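Local coordinates for glutathione S-transferase (Sphingomonas paucimobilis, PDB 1F2E), which binds glutathione and probably transfers it to electrophilic substrates, at residues E127-K130 against N131-A135. Sequence-based numbering, arbitrary orientation.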
ATOM      1  N   GLU A 127     -16.794  12.414   2.271  1.00 19.27           N
ATOM      2  CA  GLU A 127     -16.286  13.384   1.313  1.00 19.71           C
ATOM      3  C   GLU A 127     -15.001  12.880   0.655  1.00 19.29           C
ATOM      4  O   GLU A 127     -14.798  13.079  -0.544  1.00 19.28           O
ATOM      5  CB  GLU A 127     -16.039  14.732   1.992  1.00 21.94           C
ATOM      6  CG  GLU A 127     -15.319  15.742   1.103  1.00 27.82           C
ATOM      7  CD  GLU A 127     -15.198  17.117   1.740  1.00 30.32           C
ATOM      8  OE1 GLU A 127     -15.449  17.241   2.964  1.00 31.65           O
ATOM      9  OE2 GLU A 127     -14.847  18.070   1.015  1.00 30.63           O
ATOM     10  N   SER A 128     -14.139  12.223   1.433  1.00 17.84           N
ATOM     11  CA  SER A 128     -12.890  11.684   0.889  1.00 17.75           C
ATOM     12  C   SER A 128     -13.182  10.525  -0.078  1.00 16.75           C
ATOM     13  O   SER A 128     -12.586  10.437  -1.158  1.00 17.13           O
ATOM     14  CB  SER A 128     -11.974  11.201   2.016  1.00 18.99           C
ATOM     15  OG  SER A 128     -10.750  10.721   1.481  1.00 21.83           O
ATOM     16  N   VAL A 129     -14.094   9.636   0.309  1.00 13.75           N
ATOM     17  CA  VAL A 129     -14.473   8.528  -0.563  1.00 13.35           C
ATOM     18  C   VAL A 129     -15.057   9.091  -1.858  1.00 13.03           C
ATOM     19  O   VAL A 129     -14.738   8.610  -2.946  1.00 13.42           O
ATOM     20  CB  VAL A 129     -15.517   7.587   0.112  1.00 14.49           C
ATOM     21  CG1 VAL A 129     -15.998   6.515  -0.880  1.00 12.27           C
ATOM     22  CG2 VAL A 129     -14.885   6.912   1.326  1.00 11.77           C
ATOM     23  N   LYS A 130     -15.888  10.124  -1.749  1.00 14.00           N
ATOM     24  CA  LYS A 130     -16.484  10.732  -2.936  1.00 16.61           C
ATOM     25  C   LYS A 130     -15.434  11.365  -3.831  1.00 16.59           C
ATOM     26  O   LYS A 130     -15.536  11.300  -5.053  1.00 18.18           O
ATOM     27  CB  LYS A 130     -17.513  11.807  -2.564  1.00 16.15           C
ATOM     28  CG  LYS A 130     -18.846  11.277  -2.071  1.00 18.76           C
ATOM     29  CD  LYS A 130     -19.815  12.424  -1.886  1.00 19.32           C
ATOM     30  CE  LYS A 130     -21.121  11.972  -1.294  1.00 22.58           C
ATOM     31  NZ  LYS A 130     -22.021  13.137  -1.088  1.00 24.13           N
ATOM     32  N   ASN A 131     -14.430  11.987  -3.225  1.00 17.76           N
ATOM     33  CA  ASN A 131     -13.379  12.629  -4.004  1.00 19.03           C
ATOM     34  C   ASN A 131     -12.579  11.608  -4.794  1.00 18.18           C
ATOM     35  O   ASN A 131     -12.171  11.873  -5.918  1.00 18.80           O
ATOM     36  CB  ASN A 131     -12.448  13.437  -3.097  1.00 20.92           C
ATOM     37  CG  ASN A 131     -11.499  14.321  -3.887  1.00 23.32           C
ATOM     38  OD1 ASN A 131     -10.438  13.884  -4.322  1.00 24.81           O
ATOM     39  ND2 ASN A 131     -11.893  15.573  -4.089  1.00 24.78           N
ATOM     40  N   HIS A 132     -12.345  10.439  -4.208  1.00 17.66           N
ATOM     41  CA  HIS A 132     -11.605   9.406  -4.918  1.00 16.88           C
ATOM     42  C   HIS A 132     -12.510   8.842  -6.012  1.00 18.08           C
ATOM     43  O   HIS A 132     -12.065   8.609  -7.149  1.00 17.91           O
ATOM     44  CB  HIS A 132     -11.196   8.279  -3.971  1.00 19.31           C
ATOM     45  CG  HIS A 132     -10.037   8.612  -3.087  1.00 21.57           C
ATOM     46  ND1 HIS A 132      -8.789   8.927  -3.582  1.00 22.96           N
ATOM     47  CD2 HIS A 132      -9.924   8.636  -1.738  1.00 22.14           C
ATOM     48  CE1 HIS A 132      -7.957   9.125  -2.576  1.00 25.25           C
ATOM     49  NE2 HIS A 132      -8.620   8.953  -1.446  1.00 22.82           N
ATOM     50  N   LEU A 133     -13.782   8.632  -5.676  1.00 14.61           N
ATOM     51  CA  LEU A 133     -14.719   8.090  -6.650  1.00 15.99           C
ATOM     52  C   LEU A 133     -14.791   8.989  -7.886  1.00 16.57           C
ATOM     53  O   LEU A 133     -14.746   8.500  -9.010  1.00 18.13           O
ATOM     54  CB  LEU A 133     -16.113   7.908  -6.027  1.00 14.52           C
ATOM     55  CG  LEU A 133     -16.241   6.725  -5.058  1.00 15.37           C
ATOM     56  CD1 LEU A 133     -17.595   6.762  -4.363  1.00 16.22           C
ATOM     57  CD2 LEU A 133     -16.060   5.408  -5.814  1.00 13.46           C
ATOM     58  N   ALA A 134     -14.881  10.300  -7.684  1.00 16.83           N
ATOM     59  CA  ALA A 134     -14.942  11.224  -8.820  1.00 17.33           C
ATOM     60  C   ALA A 134     -13.692  11.103  -9.700  1.00 17.00           C
ATOM     61  O   ALA A 134     -13.796  11.040 -10.929  1.00 18.44           O
ATOM     62  CB  ALA A 134     -15.104  12.668  -8.326  1.00 11.18           C
ATOM     63  N   ALA A 135     -12.515  11.066  -9.075  1.00 17.45           N
ATOM     64  CA  ALA A 135     -11.257  10.956  -9.824  1.00 18.00           C
ATOM     65  C   ALA A 135     -11.193   9.628 -10.561  1.00 17.94           C
ATOM     66  O   ALA A 135     -10.810   9.577 -11.730  1.00 18.81           O
ATOM     67  CB  ALA A 135     -10.057  11.086  -8.883  1.00 18.15           C
TER
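Lys130 O accepts the N-H of Ala134 one turn on in helix 119-141, N to O 2.9 Å, and CB of Ala134 also lies 3.6 Å from Lys130 O. The lysine chain itself leaves the backbone with CG anti to its own carbonyl carbon (chi1 -76°) and runs on extended beyond CG.

Asn131 makes the matching bond one step earlier, its N-H donating to Glu127 O. Its CB lies 3.5 Å from Glu127 O, so the asparagine meets that carbonyl through both backbone and side-chain carbon, while its amide end leads away from the preceding turn.

Val129 and Leu133 lie side by side and point the same way, with CG1 of Val129 3.8 Å from CD1 of Leu133. In Val129, CG1 stands anti to the backbone N (chi1 174°), on the side of its own carbonyl carbon, and this carries the methyl along the helix toward the leucine. The isobutyl group of Leu133 in turn leans back over the preceding turn, its CG coming to 3.2 Å from Val129 O. Val129 O also accepts the N-H of Leu133 (N to O 2.9 Å), and His132 N donates to Ser128 O in the same series of i to i+4 bonds. The imidazole of His132 lies obliquely to Ser128 O, which its CD2 approaches to 3.3 Å.

All this is the regular alpha-helical repeat within the all-helical C-terminal domain, away from the residues of the glutathione pocket, although the side chain of His132 is about 9 Å from a bound glutathione. Val129 rests on Phe109 and Leu112 of helix 89-113 and Leu133 on its Phe105; both touch Ile170 in a loop, where Leu133 and Lys130 also meet Tyr175. Ser128 touches Ala108, and the His132 ring meets Phe100 at a steep angle, further joining helix 119-141 to helix 89-113.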